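Local coordinates for protein probable tRNA pseudouridine synthase D (Methanosarcina mazei, PDB 1Z2Z) that probably isomerises uridine-13 of transfer RNAs to pseudouridine, as a member of the TruD family of tRNA pseudouridine synthases, at residues 154-157 with 158-162; 142-146 with 147-151; 263-266 with 267-271; 65-68 with 69-73; 320-323 with 324-328. All coordinates share one frame; numbering follows the deposited sequence.

Contact 1. Residues 154-157 with 158-162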
loop_
_atom_site.group_PDB
_atom_site.type_symbol
_atom_site.label_atom_id
_atom_site.label_comp_id
_atom_site.label_asym_id
_atom_site.label_seq_id
_atom_site.Cartn_x
_atom_site.Cartn_y
_atom_site.Cartn_z
ATOM N N LYS A 154 -19.086 -16.793 2.057
ATOM C CA LYS A 154 -18.800 -17.865 1.114
ATOM C C LYS A 154 -18.921 -17.398 -0.326
ATOM O O LYS A 154 -18.151 -17.819 -1.188
ATOM C CB LYS A 154 -19.737 -19.055 1.358
ATOM C CG LYS A 154 -19.381 -20.308 0.545
ATOM C CD LYS A 154 -20.008 -20.297 -0.853
ATOM C CE LYS A 154 -19.277 -21.235 -1.820
ATOM N NZ LYS A 154 -17.921 -20.710 -2.194
ATOM N N LYS A 155 -19.889 -16.526 -0.583
ATOM C CA LYS A 155 -20.093 -16.019 -1.930
ATOM C C LYS A 155 -18.954 -15.069 -2.298
ATOM O O LYS A 155 -18.357 -15.195 -3.370
ATOM C CB LYS A 155 -21.448 -15.298 -2.036
ATOM C CG LYS A 155 -22.216 -15.580 -3.334
ATOM C CD LYS A 155 -23.386 -14.611 -3.527
ATOM C CE LYS A 155 -24.261 -14.983 -4.731
ATOM N NZ LYS A 155 -23.520 -15.078 -6.024
ATOM N N THR A 156 -18.640 -14.134 -1.406
ATOM C CA THR A 156 -17.569 -13.178 -1.663
ATOM C C THR A 156 -16.257 -13.921 -1.878
ATOM O O THR A 156 -15.430 -13.513 -2.691
ATOM C CB THR A 156 -17.383 -12.188 -0.487
ATOM O OG1 THR A 156 -18.660 -11.680 -0.068
ATOM C CG2 THR A 156 -16.498 -11.020 -0.917
ATOM N N THR A 157 -16.083 -15.010 -1.135
ATOM C CA THR A 157 -14.892 -15.861 -1.214
ATOM C C THR A 157 -14.859 -16.559 -2.577
ATOM O O THR A 157 -13.901 -16.412 -3.333
ATOM C CB THR A 157 -14.919 -16.951 -0.107
ATOM O OG1 THR A 157 -14.949 -16.328 1.181
ATOM C CG2 THR A 157 -13.704 -17.852 -0.210
ATOM N N ASP A 158 -15.916 -17.318 -2.875
ATOM C CA ASP A 158 -16.034 -18.040 -4.140
ATOM C C ASP A 158 -15.610 -17.201 -5.337
ATOM O O ASP A 158 -14.751 -17.614 -6.119
ATOM C CB ASP A 158 -17.469 -18.524 -4.375
ATOM C CG ASP A 158 -17.829 -18.578 -5.864
ATOM O OD1 ASP A 158 -18.179 -17.523 -6.446
ATOM O OD2 ASP A 158 -17.749 -19.673 -6.466
ATOM N N GLU A 159 -16.224 -16.034 -5.503
ATOM C CA GLU A 159 -15.872 -15.191 -6.633
ATOM C C GLU A 159 -14.396 -14.894 -6.588
ATOM O O GLU A 159 -13.723 -14.889 -7.618
ATOM C CB GLU A 159 -16.676 -13.889 -6.628
ATOM C CG GLU A 159 -18.070 -14.055 -7.205
ATOM C CD GLU A 159 -18.877 -12.775 -7.201
ATOM O OE1 GLU A 159 -18.430 -11.771 -7.795
ATOM O OE2 GLU A 159 -19.972 -12.771 -6.599
ATOM N N ILE A 160 -13.886 -14.669 -5.382
ATOM C CA ILE A 160 -12.472 -14.368 -5.213
ATOM C C ILE A 160 -11.613 -15.547 -5.636
ATOM O O ILE A 160 -10.722 -15.417 -6.475
ATOM C CB ILE A 160 -12.161 -14.005 -3.759
ATOM C CG1 ILE A 160 -12.750 -12.631 -3.440
ATOM C CG2 ILE A 160 -10.668 -13.996 -3.535
ATOM C CD1 ILE A 160 -12.507 -12.178 -2.027
ATOM N N LEU A 161 -11.897 -16.702 -5.053
ATOM C CA LEU A 161 -11.151 -17.903 -5.368
ATOM C C LEU A 161 -11.153 -18.140 -6.872
ATOM O O LEU A 161 -10.147 -18.564 -7.440
ATOM C CB LEU A 161 -11.764 -19.097 -4.633
ATOM C CG LEU A 161 -10.846 -19.905 -3.700
ATOM C CD1 LEU A 161 -10.013 -18.983 -2.805
ATOM C CD2 LEU A 161 -11.701 -20.836 -2.859
ATOM N N ALA A 162 -12.283 -17.841 -7.508
ATOM C CA ALA A 162 -12.452 -18.024 -8.949
ATOM C C ALA A 162 -11.701 -16.989 -9.783
ATOM O O ALA A 162 -11.040 -17.332 -10.765
ATOM C CB ALA A 162 -13.933 -17.988 -9.302
#
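K154 bends its side chain forward along the helix, bringing NZ to D158. CG of K154 stands anti to the backbone N (chi1 -172°), and bends at chi2 and chi4 carry the amine across the aspartate, where the two chains cross obliquely. NZ touches CB of D158 at 3.1 Å, while its distance to OD2 of D158 is 4.4 Å, too long for a salt bridge. One residue on, K155 and E159 repeat the spacing of four: NZ of K155 stays 4.3 Å from OE2 of E159, again beyond a salt bridge. In both pairs the attraction is therefore at most a loose one through space, both lysines being exposed. The helical ladder beneath is firmer. D158 N bonds to K154 O at 2.8 Å and L161 N to T157 O at 2.7 Å, whereas the bond from I160 N to T156 O is weak. I160 leans its CG1 and CD1 over T156 O, and its CD1 meets CG2 of T156 at 4.3 Å. The threonine hydroxyls turn back: OG1 of T156 bonds to L152 O and to T19, OG1 of T157 to L153 O. This is the C-terminal half of helix 146-163, which follows strand 130-142; the loops of D18 and T19 and of K393 and F396 lie against it, E159 OE1 accepting from D18 N, and OG1 of T157 ties it to helix 423-430 through OH of Y429.

Contact 2. Residues 142-146 with 147-151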
loop_
_atom_site.group_PDB
_atom_site.type_symbol
_atom_site.label_atom_id
_atom_site.label_comp_id
_atom_site.label_asym_id
_atom_site.label_seq_id
_atom_site.Cartn_x
_atom_site.Cartn_y
_atom_site.Cartn_z
ATOM N N ILE A 142 -21.775 -6.145 12.305
ATOM C CA ILE A 142 -22.392 -6.215 11.005
ATOM C C ILE A 142 -23.905 -6.329 11.142
ATOM O O ILE A 142 -24.420 -7.115 11.946
ATOM C CB ILE A 142 -21.855 -7.412 10.196
ATOM C CG1 ILE A 142 -22.633 -7.532 8.877
ATOM C CG2 ILE A 142 -21.956 -8.671 11.021
ATOM C CD1 ILE A 142 -22.180 -8.674 7.981
ATOM N N GLU A 143 -24.604 -5.533 10.336
ATOM C CA GLU A 143 -26.060 -5.492 10.321
ATOM C C GLU A 143 -26.684 -6.793 9.803
ATOM O O GLU A 143 -27.758 -6.767 9.207
ATOM C CB GLU A 143 -26.534 -4.309 9.452
ATOM C CG GLU A 143 -26.196 -4.436 7.947
ATOM C CD GLU A 143 -26.627 -3.224 7.111
ATOM O OE1 GLU A 143 -27.829 -2.866 7.134
ATOM O OE2 GLU A 143 -25.759 -2.636 6.420
ATOM N N ASN A 144 -26.012 -7.924 10.010
ATOM C CA ASN A 144 -26.540 -9.218 9.564
ATOM C C ASN A 144 -26.428 -10.272 10.651
ATOM O O ASN A 144 -25.829 -10.038 11.700
ATOM C CB ASN A 144 -25.811 -9.737 8.317
ATOM C CG ASN A 144 -26.258 -9.048 7.044
ATOM O OD1 ASN A 144 -27.451 -9.013 6.722
ATOM N ND2 ASN A 144 -25.298 -8.506 6.302
ATOM N N SER A 145 -26.999 -11.440 10.376
ATOM C CA SER A 145 -26.992 -12.559 11.312
ATOM C C SER A 145 -25.853 -13.521 10.991
ATOM O O SER A 145 -25.308 -13.504 9.891
ATOM C CB SER A 145 -28.324 -13.314 11.230
ATOM O OG SER A 145 -28.441 -14.020 10.000
ATOM N N PRO A 146 -25.488 -14.382 11.951
ATOM C CA PRO A 146 -24.405 -15.339 11.715
ATOM C C PRO A 146 -24.661 -16.180 10.469
ATOM O O PRO A 146 -23.732 -16.514 9.735
ATOM C CB PRO A 146 -24.398 -16.177 12.995
ATOM C CG PRO A 146 -25.828 -16.113 13.443
ATOM C CD PRO A 146 -26.144 -14.652 13.242
ATOM N N GLU A 147 -25.926 -16.520 10.232
ATOM C CA GLU A 147 -26.279 -17.320 9.064
ATOM C C GLU A 147 -26.170 -16.514 7.777
ATOM O O GLU A 147 -25.534 -16.956 6.818
ATOM C CB GLU A 147 -27.698 -17.891 9.195
ATOM C CG GLU A 147 -27.798 -19.132 10.088
ATOM C CD GLU A 147 -28.837 -20.144 9.590
ATOM O OE1 GLU A 147 -28.706 -20.622 8.433
ATOM O OE2 GLU A 147 -29.778 -20.471 10.358
ATOM N N GLU A 148 -26.779 -15.333 7.755
ATOM C CA GLU A 148 -26.733 -14.496 6.563
ATOM C C GLU A 148 -25.344 -13.927 6.251
ATOM O O GLU A 148 -25.083 -13.497 5.126
ATOM C CB GLU A 148 -27.752 -13.355 6.673
ATOM C CG GLU A 148 -29.156 -13.729 6.197
ATOM C CD GLU A 148 -29.941 -12.528 5.673
ATOM O OE1 GLU A 148 -30.977 -12.733 5.003
ATOM O OE2 GLU A 148 -29.521 -11.380 5.933
ATOM N N THR A 149 -24.457 -13.938 7.245
ATOM C CA THR A 149 -23.096 -13.430 7.077
ATOM C C THR A 149 -22.143 -14.520 6.571
ATOM O O THR A 149 -21.307 -14.264 5.705
ATOM C CB THR A 149 -22.564 -12.846 8.410
ATOM O OG1 THR A 149 -23.408 -11.765 8.824
ATOM C CG2 THR A 149 -21.147 -12.326 8.249
ATOM N N GLU A 150 -22.271 -15.733 7.107
ATOM C CA GLU A 150 -21.418 -16.846 6.689
ATOM C C GLU A 150 -21.640 -17.111 5.215
ATOM O O GLU A 150 -20.695 -17.351 4.466
ATOM C CB GLU A 150 -21.737 -18.115 7.495
ATOM C CG GLU A 150 -20.845 -19.316 7.155
ATOM C CD GLU A 150 -20.836 -20.395 8.237
ATOM O OE1 GLU A 150 -20.332 -20.128 9.355
ATOM O OE2 GLU A 150 -21.329 -21.516 7.973
ATOM N N ALA A 151 -22.903 -17.066 4.807
ATOM C CA ALA A 151 -23.275 -17.289 3.420
ATOM C C ALA A 151 -22.791 -16.105 2.586
ATOM O O ALA A 151 -22.392 -16.267 1.437
ATOM C CB ALA A 151 -24.784 -17.439 3.304
HETATM O O HOH W 1 -29.666 -10.752 8.706
#
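S145 and T149 grip each other across the first turn of the helix. The carbonyl oxygen of S145 takes two bonds from T149: the backbone N at 2.8 Å, almost in line with the C=O, and OG1, also at 2.8 Å, from well above the carbonyl plane. OG1 of T149 lies beside its own backbone N (chi1 -60°), which brings hydroxyl and amide to the same acceptor. S145 OG in turn accepts from E148 N at 3.1 Å in a nearly straight bond (168°), its chi1 of 70° holding OG between the backbone N and the carbonyl carbon. This is an N-cap: S145 precedes helix 146-163, and its hydroxyl occupies an amide of the first turn that has no carbonyl of a preceding turn to bond. P146, in the first position of the helix, has no N-H to satisfy, and its own O accepts from E150 N at 3.1 Å. Farther out, CD1 of I142 and the end of T149 meet tip to tip, CD1 lying 3.4 Å from OG1 of T149, while CB of N144 comes against the same hydroxyl at 3.2 Å. A water donates to E148 OE2 at 2.8 Å and accepts a weak bond from S145 N. Beyond this shell, S408 of strand 408-417 bonds through OG to N144 O and touches I142, P146 and T149, while L22 packs on I142.

Contact 3. Residues 263-266 with 267-271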
loop_
_atom_site.group_PDB
_atom_site.type_symbol
_atom_site.label_atom_id
_atom_site.label_comp_id
_atom_site.label_asym_id
_atom_site.label_seq_id
_atom_site.Cartn_x
_atom_site.Cartn_y
_atom_site.Cartn_z
ATOM N N GLN A 263 15.384 12.366 -2.977
ATOM C CA GLN A 263 14.808 11.525 -4.035
ATOM C C GLN A 263 13.540 10.774 -3.614
ATOM O O GLN A 263 13.017 9.962 -4.380
ATOM C CB GLN A 263 15.847 10.514 -4.514
ATOM C CG GLN A 263 16.630 9.809 -3.397
ATOM C CD GLN A 263 15.793 8.872 -2.525
ATOM O OE1 GLN A 263 15.014 9.311 -1.674
ATOM N NE2 GLN A 263 15.962 7.571 -2.733
ATOM N N ASN A 264 13.064 11.046 -2.398
ATOM C CA ASN A 264 11.866 10.402 -1.857
ATOM C C ASN A 264 10.661 10.860 -2.665
ATOM O O ASN A 264 10.436 10.380 -3.778
ATOM C CB ASN A 264 11.675 10.772 -0.376
ATOM C CG ASN A 264 10.793 9.772 0.383
ATOM O OD1 ASN A 264 10.388 10.025 1.526
ATOM N ND2 ASN A 264 10.509 8.632 -0.243
ATOM N N LEU A 265 9.888 11.792 -2.114
ATOM C CA LEU A 265 8.718 12.301 -2.823
ATOM C C LEU A 265 9.156 12.755 -4.205
ATOM O O LEU A 265 8.363 12.760 -5.146
ATOM C CB LEU A 265 8.083 13.480 -2.073
ATOM C CG LEU A 265 7.212 13.170 -0.855
ATOM C CD1 LEU A 265 6.064 12.252 -1.261
ATOM C CD2 LEU A 265 8.060 12.530 0.226
ATOM N N TYR A 266 10.427 13.131 -4.309
ATOM C CA TYR A 266 11.016 13.591 -5.562
ATOM C C TYR A 266 10.361 12.907 -6.759
ATOM O O TYR A 266 10.066 13.545 -7.767
ATOM C CB TYR A 266 12.523 13.301 -5.556
ATOM C CG TYR A 266 13.292 14.001 -6.650
ATOM C CD1 TYR A 266 13.206 15.387 -6.808
ATOM C CD2 TYR A 266 14.090 13.278 -7.542
ATOM C CE1 TYR A 266 13.887 16.036 -7.831
ATOM C CE2 TYR A 266 14.778 13.916 -8.570
ATOM C CZ TYR A 266 14.670 15.294 -8.711
ATOM O OH TYR A 266 15.329 15.923 -9.742
ATOM N N ARG A 267 10.119 11.608 -6.636
ATOM C CA ARG A 267 9.500 10.870 -7.714
ATOM C C ARG A 267 8.201 10.175 -7.290
ATOM O O ARG A 267 7.560 9.503 -8.100
ATOM C CB ARG A 267 10.499 9.850 -8.277
ATOM C CG ARG A 267 11.868 10.444 -8.604
ATOM C CD ARG A 267 12.750 9.468 -9.380
ATOM N NE ARG A 267 12.429 9.450 -10.802
ATOM C CZ ARG A 267 11.975 8.390 -11.458
ATOM N NH1 ARG A 267 11.784 7.240 -10.823
ATOM N NH2 ARG A 267 11.703 8.485 -12.754
HETATM N N MSE A 268 7.805 10.331 -6.026
HETATM C CA MSE A 268 6.568 9.706 -5.544
HETATM C C MSE A 268 5.346 10.332 -6.204
HETATM O O MSE A 268 4.379 9.645 -6.532
HETATM C CB MSE A 268 6.432 9.835 -4.024
HETATM C CG MSE A 268 7.379 8.957 -3.213
HETATM SE SE MSE A 268 6.797 8.806 -1.338
HETATM C CE MSE A 268 6.521 6.872 -1.235
ATOM N N PHE A 269 5.387 11.640 -6.402
ATOM C CA PHE A 269 4.270 12.311 -7.031
ATOM C C PHE A 269 3.932 11.660 -8.369
ATOM O O PHE A 269 2.836 11.125 -8.538
ATOM C CB PHE A 269 4.593 13.784 -7.225
ATOM C CG PHE A 269 5.069 14.452 -5.977
ATOM C CD1 PHE A 269 6.302 15.083 -5.943
ATOM C CD2 PHE A 269 4.279 14.465 -4.835
ATOM C CE1 PHE A 269 6.754 15.700 -4.782
ATOM C CE2 PHE A 269 4.725 15.081 -3.669
ATOM C CZ PHE A 269 5.957 15.708 -3.648
ATOM N N VAL A 270 4.873 11.687 -9.314
ATOM C CA VAL A 270 4.631 11.105 -10.636
ATOM C C VAL A 270 4.192 9.641 -10.525
ATOM O O VAL A 270 3.281 9.208 -11.235
ATOM C CB VAL A 270 5.894 11.217 -11.573
ATOM C CG1 VAL A 270 5.651 10.464 -12.876
ATOM C CG2 VAL A 270 6.196 12.690 -11.897
ATOM N N HIS A 271 4.825 8.887 -9.625
ATOM C CA HIS A 271 4.484 7.477 -9.420
ATOM C C HIS A 271 3.051 7.360 -8.897
ATOM O O HIS A 271 2.345 6.376 -9.162
ATOM C CB HIS A 271 5.470 6.831 -8.437
ATOM C CG HIS A 271 5.149 5.409 -8.096
ATOM N ND1 HIS A 271 4.104 5.056 -7.268
ATOM C CD2 HIS A 271 5.750 4.247 -8.449
ATOM C CE1 HIS A 271 4.078 3.745 -7.125
ATOM N NE2 HIS A 271 5.067 3.228 -7.832
#
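Chi1 of -78° in L265 and -52° in F269 sets each CG beside its own backbone N, and the phenyl ring thereby turns back against L265. CZ of F269 meets CB of L265 at 3.5 Å, and CD1 of the ring lies 3.2 Å from L265 O. The other branch of the contact belongs to selenomethionine M268: its chain bends at chi3 and brings SE to CD1 of L265 at 3.5 Å, with ND2 of N264 beside it at 3.9 Å. L265 is thus held between ring and selenium at the start of helix 263-287. F269 also meets Y201 edge-to-face, and an alanine here would probably leave a gap beside L265 and deprive Y201 of its aromatic partner. The backbone grip is poor in this first turn: F269 N to L265 O is a weak bond of 3.4 Å, and M268 N makes weak bonds to N264 O and L265 O. R267 turns to the loop instead, giving NE to E378 O and, weakly, NH2 to S380 O. The chemistry is accordingly divided: cohesion between these turns probably rests largely on apolar side chains, while the arginine spends its polarity on a neighbouring loop.

Contact 4. Residues 65-68 with 69-73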
loop_
_atom_site.group_PDB
_atom_site.type_symbol
_atom_site.label_atom_id
_atom_site.label_comp_id
_atom_site.label_asym_id
_atom_site.label_seq_id
_atom_site.Cartn_x
_atom_site.Cartn_y
_atom_site.Cartn_z
ATOM N N THR A 65 11.349 -0.117 20.227
ATOM C CA THR A 65 12.775 -0.132 19.962
ATOM C C THR A 65 13.431 0.994 20.746
ATOM O O THR A 65 14.546 0.852 21.239
ATOM C CB THR A 65 13.049 0.041 18.443
ATOM O OG1 THR A 65 12.495 1.283 17.993
ATOM C CG2 THR A 65 12.391 -1.083 17.661
ATOM N N ARG A 66 12.745 2.117 20.874
ATOM C CA ARG A 66 13.330 3.218 21.623
ATOM C C ARG A 66 13.386 2.833 23.117
ATOM O O ARG A 66 14.242 3.318 23.856
ATOM C CB ARG A 66 12.512 4.489 21.419
ATOM C CG ARG A 66 13.196 5.730 21.935
ATOM C CD ARG A 66 12.426 6.316 23.080
ATOM N NE ARG A 66 11.801 7.591 22.767
ATOM C CZ ARG A 66 10.778 8.082 23.456
ATOM N NH1 ARG A 66 10.287 7.394 24.472
ATOM N NH2 ARG A 66 10.250 9.260 23.147
ATOM N N THR A 67 12.473 1.954 23.543
ATOM C CA THR A 67 12.432 1.479 24.917
ATOM C C THR A 67 13.534 0.444 25.116
ATOM O O THR A 67 14.296 0.516 26.074
ATOM C CB THR A 67 11.049 0.846 25.263
ATOM O OG1 THR A 67 10.076 1.880 25.391
ATOM C CG2 THR A 67 11.099 0.071 26.567
ATOM N N LEU A 68 13.636 -0.521 24.215
ATOM C CA LEU A 68 14.690 -1.509 24.369
ATOM C C LEU A 68 16.048 -0.853 24.253
ATOM O O LEU A 68 16.974 -1.239 24.960
ATOM C CB LEU A 68 14.591 -2.597 23.310
ATOM C CG LEU A 68 13.398 -3.526 23.417
ATOM C CD1 LEU A 68 13.514 -4.539 22.299
ATOM C CD2 LEU A 68 13.383 -4.234 24.786
ATOM N N SER A 69 16.185 0.138 23.374
ATOM C CA SER A 69 17.491 0.766 23.249
ATOM C C SER A 69 17.898 1.464 24.548
ATOM O O SER A 69 19.082 1.554 24.846
ATOM C CB SER A 69 17.540 1.751 22.077
ATOM O OG SER A 69 17.143 3.046 22.460
ATOM N N ARG A 70 16.932 1.932 25.335
ATOM C CA ARG A 70 17.254 2.594 26.589
ATOM C C ARG A 70 17.685 1.584 27.658
ATOM O O ARG A 70 18.594 1.839 28.432
ATOM C CB ARG A 70 16.058 3.391 27.084
ATOM C CG ARG A 70 15.916 4.773 26.475
ATOM C CD ARG A 70 14.463 5.224 26.599
ATOM N NE ARG A 70 14.256 6.627 26.255
ATOM C CZ ARG A 70 13.066 7.170 26.048
ATOM N NH1 ARG A 70 11.968 6.422 26.146
ATOM N NH2 ARG A 70 12.978 8.462 25.747
ATOM N N ILE A 71 17.041 0.429 27.663
ATOM C CA ILE A 71 17.311 -0.641 28.609
ATOM C C ILE A 71 18.644 -1.329 28.342
ATOM O O ILE A 71 19.315 -1.815 29.269
ATOM C CB ILE A 71 16.187 -1.699 28.519
ATOM C CG1 ILE A 71 14.867 -1.035 28.911
ATOM C CG2 ILE A 71 16.526 -2.921 29.349
ATOM C CD1 ILE A 71 13.693 -1.906 28.734
ATOM N N LEU A 72 19.013 -1.414 27.070
ATOM C CA LEU A 72 20.270 -2.050 26.698
ATOM C C LEU A 72 21.356 -0.998 26.419
ATOM O O LEU A 72 22.490 -1.353 26.121
ATOM C CB LEU A 72 20.064 -2.934 25.460
ATOM C CG LEU A 72 19.025 -4.053 25.490
ATOM C CD1 LEU A 72 18.686 -4.438 24.058
ATOM C CD2 LEU A 72 19.539 -5.252 26.264
ATOM N N GLN A 73 21.013 0.284 26.528
ATOM C CA GLN A 73 21.969 1.365 26.284
ATOM C C GLN A 73 22.773 1.137 25.007
ATOM O O GLN A 73 23.985 0.928 25.058
ATOM C CB GLN A 73 22.955 1.519 27.446
ATOM C CG GLN A 73 22.330 1.827 28.782
ATOM C CD GLN A 73 21.758 3.210 28.878
ATOM O OE1 GLN A 73 22.488 4.187 28.956
ATOM N NE2 GLN A 73 20.441 3.304 28.878
#
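The side chains of R66 and R70 run side by side, pointing the same way, and their guanidinium planes are 49° apart. Over one face of the R70 guanidinium sits CD of R66, 3.0 Å above the plane at its centre; over one face of the R66 group, toward the rim, lies NH2 of R70. The two NH1 atoms are modelled 2.6 Å apart, a doubtful approach of two donors. R66 reaches this place by bends at chi2 and chi3, whereas R70 runs extended from CG to NE and lays its CD near R66 O. A serine in place of R66 lacks the CD that covers the R70 guanidinium, which would probably be left freer to turn. The backbone beneath is helical, S69 N bonding to T65 O at 2.8 Å, I71 N to T67 O at 3.2 Å and L72 N to L68 O at 2.9 Å, though R70 N bonds only weakly to R66 O and T67 O. T67 and I71 run alongside each other, CG2 of T67 meeting CD1 of I71 at 3.9 Å, while OG1 of T67 turns back to H63 O. These are the last turns of helix 61-72, which Q73 leaves with positive phi. L110 lies against T67 and L68, Q76 against R66. Two like charges would be expected to repel, so this close placement is best taken as uncertain.

Contact 5. Residues 320-323 with 324-328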
loop_
_atom_site.group_PDB
_atom_site.type_symbol
_atom_site.label_atom_id
_atom_site.label_comp_id
_atom_site.label_asym_id
_atom_site.label_seq_id
_atom_site.Cartn_x
_atom_site.Cartn_y
_atom_site.Cartn_z
ATOM N N SER A 320 -2.692 -14.301 -30.888
ATOM C CA SER A 320 -3.776 -15.210 -31.239
ATOM C C SER A 320 -3.345 -16.666 -31.291
ATOM O O SER A 320 -4.180 -17.566 -31.367
ATOM C CB SER A 320 -4.374 -14.807 -32.588
ATOM O OG SER A 320 -4.899 -13.490 -32.538
ATOM N N GLU A 321 -2.040 -16.897 -31.247
ATOM C CA GLU A 321 -1.524 -18.257 -31.303
ATOM C C GLU A 321 -0.979 -18.757 -29.952
ATOM O O GLU A 321 -1.198 -19.918 -29.580
ATOM C CB GLU A 321 -0.452 -18.358 -32.400
ATOM C CG GLU A 321 0.619 -17.265 -32.353
ATOM C CD GLU A 321 0.346 -16.086 -33.291
ATOM O OE1 GLU A 321 -0.763 -15.500 -33.242
ATOM O OE2 GLU A 321 1.262 -15.734 -34.071
ATOM N N THR A 322 -0.297 -17.885 -29.210
ATOM C CA THR A 322 0.265 -18.266 -27.914
ATOM C C THR A 322 -0.755 -18.162 -26.779
ATOM O O THR A 322 -0.481 -18.571 -25.652
ATOM C CB THR A 322 1.498 -17.404 -27.561
ATOM O OG1 THR A 322 1.093 -16.050 -27.335
ATOM C CG2 THR A 322 2.516 -17.436 -28.700
ATOM N N VAL A 323 -1.931 -17.626 -27.095
ATOM C CA VAL A 323 -3.016 -17.465 -26.130
ATOM C C VAL A 323 -3.280 -18.732 -25.313
ATOM O O VAL A 323 -3.441 -18.670 -24.096
ATOM C CB VAL A 323 -4.334 -17.055 -26.843
ATOM C CG1 VAL A 323 -4.683 -18.082 -27.915
ATOM C CG2 VAL A 323 -5.474 -16.937 -25.837
ATOM N N ASN A 324 -3.332 -19.877 -25.981
ATOM C CA ASN A 324 -3.582 -21.137 -25.295
ATOM C C ASN A 324 -2.447 -21.520 -24.348
ATOM O O ASN A 324 -2.675 -22.170 -23.328
ATOM C CB ASN A 324 -3.802 -22.257 -26.318
ATOM C CG ASN A 324 -5.140 -22.142 -27.030
ATOM O OD1 ASN A 324 -5.685 -21.048 -27.176
ATOM N ND2 ASN A 324 -5.667 -23.274 -27.493
ATOM N N ALA A 325 -1.225 -21.118 -24.687
ATOM C CA ALA A 325 -0.061 -21.430 -23.857
ATOM C C ALA A 325 0.049 -20.462 -22.674
ATOM O O ALA A 325 0.415 -20.858 -21.565
ATOM C CB ALA A 325 1.216 -21.381 -24.703
HETATM N N MSE A 326 -0.273 -19.194 -22.918
HETATM C CA MSE A 326 -0.222 -18.181 -21.874
HETATM C C MSE A 326 -1.152 -18.507 -20.717
HETATM O O MSE A 326 -0.726 -18.568 -19.564
HETATM C CB MSE A 326 -0.583 -16.811 -22.444
HETATM C CG MSE A 326 0.503 -16.247 -23.320
HETATM SE SE MSE A 326 2.226 -16.448 -22.444
HETATM C CE MSE A 326 2.887 -17.990 -23.420
ATOM N N ASN A 327 -2.428 -18.713 -21.027
ATOM C CA ASN A 327 -3.410 -19.026 -20.001
ATOM C C ASN A 327 -3.005 -20.280 -19.235
ATOM O O ASN A 327 -3.216 -20.371 -18.028
ATOM C CB ASN A 327 -4.795 -19.222 -20.627
ATOM C CG ASN A 327 -5.908 -19.267 -19.588
ATOM O OD1 ASN A 327 -6.865 -20.035 -19.721
ATOM N ND2 ASN A 327 -5.795 -18.433 -18.551
ATOM N N ARG A 328 -2.414 -21.242 -19.936
ATOM C CA ARG A 328 -1.983 -22.490 -19.312
ATOM C C ARG A 328 -0.902 -22.251 -18.252
ATOM O O ARG A 328 -0.792 -23.008 -17.288
ATOM C CB ARG A 328 -1.479 -23.458 -20.389
ATOM C CG ARG A 328 -1.162 -24.864 -19.895
ATOM C CD ARG A 328 0.272 -24.989 -19.385
ATOM N NE ARG A 328 0.624 -26.380 -19.091
ATOM C CZ ARG A 328 1.859 -26.811 -18.846
ATOM N NH1 ARG A 328 2.072 -28.096 -18.589
ATOM N NH2 ARG A 328 2.884 -25.962 -18.865
#
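T322 and M326 are joined first by the backbone. M326 N bonds to T322 O at 2.8 Å with an N-H...O angle of 161°, and A325 N adds a weak bond to the same oxygen, also at 2.8 Å. One residue on, N327 N reaches V323 O at 3.2 Å in an almost straight line (176°). The carbonyls of T322 and V323 therefore open the helical ladder of 323-330, T322 standing just ahead of the first helical residue where the long loop after strand 301-302 turns into the helix. Its hydroxyl turns to the loop: OG1 lies between the backbone N and the carbonyl carbon (chi1 67°) and accepts from T319 N. Van der Waals contacts complete the turn. The side chains of T322 and selenomethionine M326 run side by side, CG of M326 lying 3.4 Å from T322 O and 4.1 Å from T322 OG1. CB of A325 rests on that same carbonyl oxygen at 3.4 Å. CG1 of V323 comes against OD1 of N324 at 3.2 Å. On the protein side, M326 is the buried member: bent at chi2 and chi3, it packs on E316 and V318 of the loop, and V318 also receives V323. N327 touches R294, while N324 and A325 stay on the exposed side of the helix.

In the fold
Contacts 1 and 2 share helix 146-163, contact 2 forming its capped start and contact 1 its later turns, with centres 16 Å apart. Both are partly buried, as is contact 4 on helix 61-72; contacts 3 and 5 are surface contacts in which one touching residue each, F269 and M326, is buried. Contact 3 lies nearest the centre of the chain, about 15 Å away, and relies on apolar and aromatic packing. Contacts 2 and 5 both lie where a loop enters a helix, but only contact 2 has a side-chain cap. Charge is handled differently too: opposite charges stand loosely spaced in contact 1, like charges crowd in contact 4. Contacts 4 and 5 are about 57 Å apart between centres.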